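Local coordinates for protein flavodoxin (Methanosarcina acetivorans C2A, PDB 5WID) that binds flavin mononucleotide and, as flavodoxins generally do, probably serves as an electron carrier, at residues Val40-Gly54 / Met66-Asn78. Numbering follows the deposited sequence.
Sequences VKLDELKEAEAIAVG and MEKFMDETLVASN
Helix 66-76 lies over strand 50-54 with the two running nearly antiparallel (152°), their axes 10.7 Å apart, and it crosses the short helix 42-47 at -61° with an axis separation of 9.4 Å. Phe69, its CG anti to the backbone N (chi1 169°), points its ring at Val40 and Leu45: Val40 CG1 sits 3.4 Å from Phe69 CE1, and Leu45 CD1 lies 3.7 Å from Phe69 CZ. An alanine in place of Phe69 would probably leave a gap beside helix 66-76 and both methyl groups without their aromatic partner. Where the helices converge, Ser77 CB packs 3.6 Å from Leu45 CB, while Ser77 OG turns back to donate a 2.7 Å bond to Leu74 O, and Leu42 CD1 rests against Thr73 O and Ser77 N. A water lies 2.8 Å from Ser77 O. Over the strand, Ile51 CD1 meets Leu74 CD1, and Val53 CG1 meets Met66 SD at 3.6 Å. Helix 66-76 thus covers part of one face of the central flavodoxin sheet, where strand 50-58 runs parallel between strands 2-8 and 83-90; helix 96-106 flanks Val53 and Met70 through Ile100, while on the other face Ala50 and Ala52 meet helix 124-143.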
ATOM      1  N   VAL A  40     -11.838   5.460  -0.210  1.00 16.27           N
ATOM      2  CA  VAL A  40     -12.015   4.100  -0.708  1.00 17.77           C
ATOM      3  C   VAL A  40     -13.283   3.495  -0.108  1.00 20.21           C
ATOM      4  O   VAL A  40     -13.672   3.785   1.032  1.00 18.21           O
ATOM      5  CB  VAL A  40     -10.751   3.260  -0.416  1.00 21.68           C
ATOM      6  CG1 VAL A  40     -10.599   3.031   1.047  1.00 22.56           C
ATOM      7  CG2 VAL A  40     -10.791   1.945  -1.187  1.00 31.69           C
ATOM      8  N   LYS A  41     -13.961   2.677  -0.907  1.00 18.33           N
ATOM      9  CA  LYS A  41     -15.167   1.981  -0.487  1.00 18.34           C
ATOM     10  C   LYS A  41     -14.830   0.558  -0.071  1.00 17.50           C
ATOM     11  O   LYS A  41     -13.931  -0.068  -0.631  1.00 17.10           O
ATOM     12  CB  LYS A  41     -16.196   1.920  -1.611  1.00 22.36           C
ATOM     13  CG  LYS A  41     -16.658   3.256  -2.137  1.00 31.42           C
ATOM     14  CD  LYS A  41     -17.565   3.005  -3.327  1.00 40.10           C
ATOM     15  CE  LYS A  41     -17.924   4.285  -4.020  1.00 47.44           C
ATOM     16  NZ  LYS A  41     -16.954   4.597  -5.109  1.00 55.13           N
ATOM     17  N   LEU A  42     -15.596   0.039   0.891  1.00 16.38           N
ATOM     18  CA  LEU A  42     -15.421  -1.348   1.310  1.00 18.13           C
ATOM     19  C   LEU A  42     -15.477  -2.300   0.119  1.00 18.34           C
ATOM     20  O   LEU A  42     -14.637  -3.200  -0.007  1.00 18.76           O
ATOM     21  CB  LEU A  42     -16.489  -1.713   2.344  1.00 19.26           C
ATOM     22  CG  LEU A  42     -16.427  -3.144   2.875  1.00 18.57           C
ATOM     23  CD1 LEU A  42     -15.095  -3.386   3.556  1.00 17.93           C
ATOM     24  CD2 LEU A  42     -17.596  -3.431   3.823  1.00 23.28           C
ATOM     25  N   ASP A  43     -16.454  -2.108  -0.774  1.00 18.68           N
ATOM     26  CA  ASP A  43     -16.581  -2.996  -1.931  1.00 19.50           C
ATOM     27  C   ASP A  43     -15.346  -2.965  -2.821  1.00 18.56           C
ATOM     28  O   ASP A  43     -15.028  -3.970  -3.467  1.00 19.81           O
ATOM     29  CB  ASP A  43     -17.809  -2.629  -2.770  1.00 20.90           C
ATOM     30  CG  ASP A  43     -19.104  -3.099  -2.149  1.00 33.50           C
ATOM     31  OD1 ASP A  43     -20.161  -2.544  -2.506  1.00 35.57           O
ATOM     32  OD2 ASP A  43     -19.070  -4.030  -1.316  1.00 35.80           O
ATOM     33  N   GLU A  44     -14.663  -1.820  -2.900  1.00 17.18           N
ATOM     34  CA  GLU A  44     -13.456  -1.754  -3.724  1.00 18.39           C
ATOM     35  C   GLU A  44     -12.344  -2.621  -3.146  1.00 19.67           C
ATOM     36  O   GLU A  44     -11.571  -3.228  -3.897  1.00 18.02           O
ATOM     37  CB  GLU A  44     -13.003  -0.300  -3.870  1.00 19.51           C
ATOM     38  CG  GLU A  44     -13.994   0.514  -4.699  1.00 25.47           C
ATOM     39  CD  GLU A  44     -13.685   2.001  -4.739  1.00 30.24           C
ATOM     40  OE1 GLU A  44     -13.268   2.570  -3.709  1.00 22.82           O
ATOM     41  OE2 GLU A  44     -13.884   2.604  -5.815  1.00 32.49           O
ATOM     42  N   LEU A  45     -12.242  -2.689  -1.814  1.00 14.88           N
ATOM     43  CA  LEU A  45     -11.282  -3.593  -1.187  1.00 15.29           C
ATOM     44  C   LEU A  45     -11.668  -5.049  -1.428  1.00 17.13           C
ATOM     45  O   LEU A  45     -10.812  -5.879  -1.760  1.00 16.92           O
ATOM     46  CB  LEU A  45     -11.205  -3.310   0.319  1.00 15.77           C
ATOM     47  CG  LEU A  45     -10.615  -1.958   0.739  1.00 18.67           C
ATOM     48  CD1 LEU A  45     -10.673  -1.802   2.255  1.00 19.07           C
ATOM     49  CD2 LEU A  45      -9.202  -1.805   0.235  1.00 19.37           C
ATOM     50  N   LYS A  46     -12.958  -5.374  -1.263  1.00 15.43           N
ATOM     51  CA  LYS A  46     -13.425  -6.742  -1.478  1.00 16.28           C
ATOM     52  C   LYS A  46     -13.167  -7.196  -2.909  1.00 17.53           C
ATOM     53  O   LYS A  46     -12.844  -8.365  -3.147  1.00 18.44           O
ATOM     54  CB  LYS A  46     -14.919  -6.847  -1.163  1.00 16.49           C
ATOM     55  CG  LYS A  46     -15.286  -6.639   0.303  1.00 16.78           C
ATOM     56  CD  LYS A  46     -16.802  -6.556   0.458  1.00 22.14           C
ATOM     57  CE  LYS A  46     -17.229  -6.741   1.905  1.00 20.30           C
ATOM     58  NZ  LYS A  46     -18.725  -6.830   2.025  1.00 21.56           N
ATOM     59  N   GLU A  47     -13.304  -6.285  -3.873  1.00 17.10           N
ATOM     60  CA  GLU A  47     -13.143  -6.651  -5.278  1.00 16.73           C
ATOM     61  C   GLU A  47     -11.689  -6.956  -5.636  1.00 16.47           C
ATOM     62  O   GLU A  47     -11.432  -7.747  -6.550  1.00 18.63           O
ATOM     63  CB  GLU A  47     -13.682  -5.516  -6.156  1.00 27.01           C
ATOM     64  CG  GLU A  47     -13.403  -5.674  -7.648  1.00 48.36           C
ATOM     65  CD  GLU A  47     -13.604  -4.387  -8.438  1.00 56.93           C
ATOM     66  OE1 GLU A  47     -13.773  -4.482  -9.672  1.00 59.30           O
ATOM     67  OE2 GLU A  47     -13.590  -3.288  -7.836  1.00 52.00           O
ATOM     68  N   ALA A  48     -10.733  -6.355  -4.936  1.00 17.37           N
ATOM     69  CA  ALA A  48      -9.335  -6.397  -5.358  1.00 17.14           C
ATOM     70  C   ALA A  48      -8.662  -7.726  -5.024  1.00 19.32           C
ATOM     71  O   ALA A  48      -8.905  -8.311  -3.965  1.00 18.53           O
ATOM     72  CB  ALA A  48      -8.563  -5.253  -4.698  1.00 15.75           C
ATOM     73  N   GLU A  49      -7.798  -8.195  -5.939  1.00 17.90           N
ATOM     74  CA  GLU A  49      -6.949  -9.356  -5.673  1.00 18.46           C
ATOM     75  C   GLU A  49      -5.710  -8.988  -4.865  1.00 18.67           C
ATOM     76  O   GLU A  49      -5.147  -9.851  -4.178  1.00 19.95           O
ATOM     77  CB  GLU A  49      -6.501 -10.016  -6.985  1.00 19.06           C
ATOM     78  CG  GLU A  49      -7.456 -11.090  -7.514  1.00 26.14           C
ATOM     79  CD  GLU A  49      -8.639 -10.487  -8.225  1.00 32.94           C
ATOM     80  OE1 GLU A  49      -8.532  -9.327  -8.687  1.00 31.71           O
ATOM     81  OE2 GLU A  49      -9.679 -11.167  -8.333  1.00 28.91           O
ATOM     82  N   ALA A  50      -5.267  -7.730  -4.936  1.00 14.84           N
ATOM     83  CA  ALA A  50      -4.091  -7.266  -4.211  1.00 13.39           C
ATOM     84  C   ALA A  50      -4.400  -5.899  -3.625  1.00 14.81           C
ATOM     85  O   ALA A  50      -5.020  -5.060  -4.287  1.00 16.09           O
ATOM     86  CB  ALA A  50      -2.851  -7.171  -5.120  1.00 16.31           C
ATOM     87  N   ILE A  51      -3.971  -5.681  -2.386  1.00 12.62           N
ATOM     88  CA  ILE A  51      -4.205  -4.426  -1.681  1.00 11.84           C
ATOM     89  C   ILE A  51      -2.872  -3.956  -1.125  1.00 11.19           C
ATOM     90  O   ILE A  51      -2.293  -4.623  -0.255  1.00 13.64           O
ATOM     91  CB  ILE A  51      -5.234  -4.580  -0.547  1.00 11.62           C
ATOM     92  CG1 ILE A  51      -6.572  -5.066  -1.109  1.00 13.22           C
ATOM     93  CG2 ILE A  51      -5.397  -3.250   0.205  1.00 14.94           C
ATOM     94  CD1 ILE A  51      -7.555  -5.583  -0.031  1.00 14.71           C
ATOM     95  N   ALA A  52      -2.391  -2.811  -1.614  1.00 11.94           N
ATOM     96  CA  ALA A  52      -1.193  -2.168  -1.086  1.00 10.31           C
ATOM     97  C   ALA A  52      -1.637  -1.005  -0.209  1.00 11.61           C
ATOM     98  O   ALA A  52      -2.551  -0.261  -0.579  1.00 14.57           O
ATOM     99  CB  ALA A  52      -0.285  -1.672  -2.222  1.00 10.95           C
ATOM    100  N   VAL A  53      -1.034  -0.877   0.975  1.00 11.19           N
ATOM    101  CA  VAL A  53      -1.440   0.151   1.932  1.00 13.33           C
ATOM    102  C   VAL A  53      -0.212   0.948   2.354  1.00 15.77           C
ATOM    103  O   VAL A  53       0.810   0.359   2.726  1.00 12.31           O
ATOM    104  CB  VAL A  53      -2.133  -0.459   3.161  1.00 11.47           C
ATOM    105  CG1 VAL A  53      -2.472   0.624   4.190  1.00 15.47           C
ATOM    106  CG2 VAL A  53      -3.421  -1.203   2.741  1.00 12.52           C
ATOM    107  N   GLY A  54      -0.322   2.274   2.311  1.00 10.75           N
ATOM    108  CA  GLY A  54       0.790   3.140   2.653  1.00 10.39           C
ATOM    109  C   GLY A  54       0.399   4.246   3.612  1.00 13.30           C
ATOM    110  O   GLY A  54      -0.705   4.782   3.562  1.00 13.52           O
ATOM    111  N   MET A  66      -5.351   6.007   9.567  1.00 15.62           N
ATOM    112  CA  MET A  66      -4.987   4.785   8.854  1.00 14.30           C
ATOM    113  C   MET A  66      -5.071   3.567   9.768  1.00 14.87           C
ATOM    114  O   MET A  66      -5.444   2.469   9.322  1.00 15.70           O
ATOM    115  CB  MET A  66      -3.582   4.911   8.249  1.00 12.20           C
ATOM    116  CG  MET A  66      -3.099   3.626   7.541  1.00 14.33           C
ATOM    117  SD  MET A  66      -4.209   3.110   6.221  1.00 15.57           S
ATOM    118  CE  MET A  66      -3.691   4.187   4.891  1.00 16.35           C
ATOM    119  N   GLU A  67      -4.712   3.724  11.044  1.00 16.12           N
ATOM    120  CA  GLU A  67      -4.849   2.599  11.963  1.00 16.05           C
ATOM    121  C   GLU A  67      -6.303   2.159  12.050  1.00 19.84           C
ATOM    122  O   GLU A  67      -6.608   0.959  12.018  1.00 17.12           O
ATOM    123  CB  GLU A  67      -4.307   2.972  13.343  1.00 19.02           C
ATOM    124  CG  GLU A  67      -4.156   1.782  14.263  1.00 34.37           C
ATOM    125  CD  GLU A  67      -3.677   2.167  15.649  1.00 61.24           C
ATOM    126  OE1 GLU A  67      -3.260   3.331  15.844  1.00 64.28           O
ATOM    127  OE2 GLU A  67      -3.716   1.297  16.545  1.00 72.26           O
ATOM    128  N   LYS A  68      -7.218   3.129  12.135  1.00 16.97           N
ATOM    129  CA  LYS A  68      -8.646   2.829  12.166  1.00 16.18           C
ATOM    130  C   LYS A  68      -9.099   2.203  10.852  1.00 18.20           C
ATOM    131  O   LYS A  68      -9.830   1.204  10.847  1.00 19.82           O
ATOM    132  CB  LYS A  68      -9.417   4.117  12.468  1.00 20.86           C
ATOM    133  CG  LYS A  68     -10.927   3.987  12.435  1.00 36.84           C
ATOM    134  CD  LYS A  68     -11.590   5.310  12.804  1.00 44.80           C
ATOM    135  CE  LYS A  68     -12.937   5.083  13.470  1.00 51.78           C
ATOM    136  NZ  LYS A  68     -12.794   4.442  14.809  1.00 60.84           N
ATOM    137  N   PHE A  69      -8.661   2.770   9.723  1.00 16.11           N
ATOM    138  CA  PHE A  69      -8.990   2.190   8.424  1.00 15.99           C
ATOM    139  C   PHE A  69      -8.593   0.721   8.354  1.00 20.28           C
ATOM    140  O   PHE A  69      -9.363  -0.122   7.879  1.00 21.44           O
ATOM    141  CB  PHE A  69      -8.296   2.964   7.299  1.00 14.76           C
ATOM    142  CG  PHE A  69      -8.378   2.265   5.971  1.00 18.83           C
ATOM    143  CD1 PHE A  69      -9.520   2.378   5.194  1.00 21.72           C
ATOM    144  CD2 PHE A  69      -7.342   1.458   5.526  1.00 17.70           C
ATOM    145  CE1 PHE A  69      -9.617   1.714   3.976  1.00 20.27           C
ATOM    146  CE2 PHE A  69      -7.433   0.799   4.312  1.00 22.71           C
ATOM    147  CZ  PHE A  69      -8.583   0.937   3.537  1.00 17.30           C
ATOM    148  N   MET A  70      -7.382   0.395   8.824  1.00 15.61           N
ATOM    149  CA  MET A  70      -6.908  -0.985   8.777  1.00 17.50           C
ATOM    150  C   MET A  70      -7.669  -1.880   9.745  1.00 20.74           C
ATOM    151  O   MET A  70      -8.058  -3.004   9.393  1.00 19.19           O
ATOM    152  CB  MET A  70      -5.417  -1.029   9.086  1.00 16.57           C
ATOM    153  CG  MET A  70      -4.592  -0.332   8.003  1.00 20.97           C
ATOM    154  SD  MET A  70      -2.877  -0.824   8.105  1.00 21.87           S
ATOM    155  CE  MET A  70      -2.953  -2.515   7.461  1.00 16.72           C
ATOM    156  N   ASP A  71      -7.877  -1.409  10.980  1.00 16.98           N
ATOM    157  CA  ASP A  71      -8.476  -2.256  12.007  1.00 19.69           C
ATOM    158  C   ASP A  71      -9.962  -2.476  11.772  1.00 20.66           C
ATOM    159  O   ASP A  71     -10.515  -3.489  12.212  1.00 23.19           O
ATOM    160  CB  ASP A  71      -8.276  -1.631  13.387  1.00 19.09           C
ATOM    161  CG  ASP A  71      -6.844  -1.715  13.867  1.00 26.37           C
ATOM    162  OD1 ASP A  71      -6.048  -2.484  13.292  1.00 23.75           O
ATOM    163  OD2 ASP A  71      -6.515  -0.998  14.827  1.00 27.02           O
ATOM    164  N   GLU A  72     -10.630  -1.522  11.129  1.00 17.61           N
ATOM    165  CA  GLU A  72     -12.065  -1.608  10.899  1.00 20.96           C
ATOM    166  C   GLU A  72     -12.377  -1.977   9.454  1.00 24.82           C
ATOM    167  O   GLU A  72     -12.897  -3.065   9.187  1.00 25.07           O
ATOM    168  CB  GLU A  72     -12.727  -0.281  11.296  1.00 24.56           C
ATOM    169  CG  GLU A  72     -12.587   0.005  12.783  1.00 30.24           C
ATOM    170  CD  GLU A  72     -13.047   1.392  13.168  1.00 41.56           C
ATOM    171  OE1 GLU A  72     -13.763   2.032  12.370  1.00 45.21           O
ATOM    172  OE2 GLU A  72     -12.683   1.841  14.275  1.00 49.44           O
ATOM    173  N   THR A  73     -12.017  -1.110   8.508  1.00 19.13           N
ATOM    174  CA  THR A  73     -12.459  -1.291   7.127  1.00 18.33           C
ATOM    175  C   THR A  73     -11.726  -2.437   6.440  1.00 16.18           C
ATOM    176  O   THR A  73     -12.355  -3.274   5.784  1.00 16.64           O
ATOM    177  CB  THR A  73     -12.276   0.007   6.341  1.00 19.01           C
ATOM    178  OG1 THR A  73     -12.962   1.062   7.021  1.00 27.83           O
ATOM    179  CG2 THR A  73     -12.867  -0.129   4.947  1.00 20.25           C
ATOM    180  N   LEU A  74     -10.393  -2.470   6.531  1.00 16.56           N
ATOM    181  CA  LEU A  74      -9.656  -3.532   5.843  1.00 17.15           C
ATOM    182  C   LEU A  74     -10.003  -4.906   6.411  1.00 17.21           C
ATOM    183  O   LEU A  74     -10.192  -5.870   5.656  1.00 17.81           O
ATOM    184  CB  LEU A  74      -8.148  -3.275   5.925  1.00 16.47           C
ATOM    185  CG  LEU A  74      -7.267  -4.257   5.142  1.00 17.17           C
ATOM    186  CD1 LEU A  74      -7.630  -4.246   3.643  1.00 18.11           C
ATOM    187  CD2 LEU A  74      -5.774  -3.938   5.332  1.00 17.31           C
ATOM    188  N   VAL A  75     -10.099  -5.020   7.739  1.00 16.85           N
ATOM    189  CA  VAL A  75     -10.512  -6.289   8.339  1.00 18.64           C
ATOM    190  C   VAL A  75     -11.892  -6.694   7.833  1.00 20.07           C
ATOM    191  O   VAL A  75     -12.133  -7.868   7.532  1.00 23.51           O
ATOM    192  CB  VAL A  75     -10.474  -6.201   9.876  1.00 19.39           C
ATOM    193  CG1 VAL A  75     -11.093  -7.449  10.494  1.00 27.55           C
ATOM    194  CG2 VAL A  75      -9.044  -6.041  10.363  1.00 21.06           C
ATOM    195  N   ALA A  76     -12.809  -5.729   7.709  1.00 20.08           N
ATOM    196  CA  ALA A  76     -14.175  -6.044   7.292  1.00 20.44           C
ATOM    197  C   ALA A  76     -14.259  -6.484   5.834  1.00 19.67           C
ATOM    198  O   ALA A  76     -15.270  -7.073   5.434  1.00 20.36           O
ATOM    199  CB  ALA A  76     -15.093  -4.837   7.504  1.00 22.14           C
ATOM    200  N   SER A  77     -13.231  -6.209   5.035  1.00 19.09           N
ATOM    201  CA  SER A  77     -13.224  -6.587   3.626  1.00 19.40           C
ATOM    202  C   SER A  77     -12.856  -8.047   3.402  1.00 20.07           C
ATOM    203  O   SER A  77     -12.794  -8.478   2.245  1.00 18.73           O
ATOM    204  CB  SER A  77     -12.267  -5.675   2.848  1.00 16.96           C
ATOM    205  OG  SER A  77     -10.905  -6.024   3.061  1.00 18.54           O
ATOM    206  N   ASN A  78     -12.622  -8.812   4.469  1.00 22.52           N
ATOM    207  CA  ASN A  78     -12.288 -10.231   4.380  0.53 23.82           C
ATOM    208  C   ASN A  78     -11.080 -10.436   3.471  1.00 19.55           C
ATOM    209  O   ASN A  78     -11.195 -11.060   2.411  1.00 18.75           O
ATOM    210  CB  ASN A  78     -13.475 -11.053   3.864  0.53 28.76           C
ATOM    211  CG  ASN A  78     -14.576 -11.216   4.902  0.53 38.00           C
ATOM    212  OD1 ASN A  78     -14.417 -10.826   6.060  0.53 44.47           O
ATOM    213  ND2 ASN A  78     -15.701 -11.798   4.488  0.53 31.57           N
TER
HETATM  214  O   HOH W   1     -10.396  -7.886   1.006  1.00 17.41           O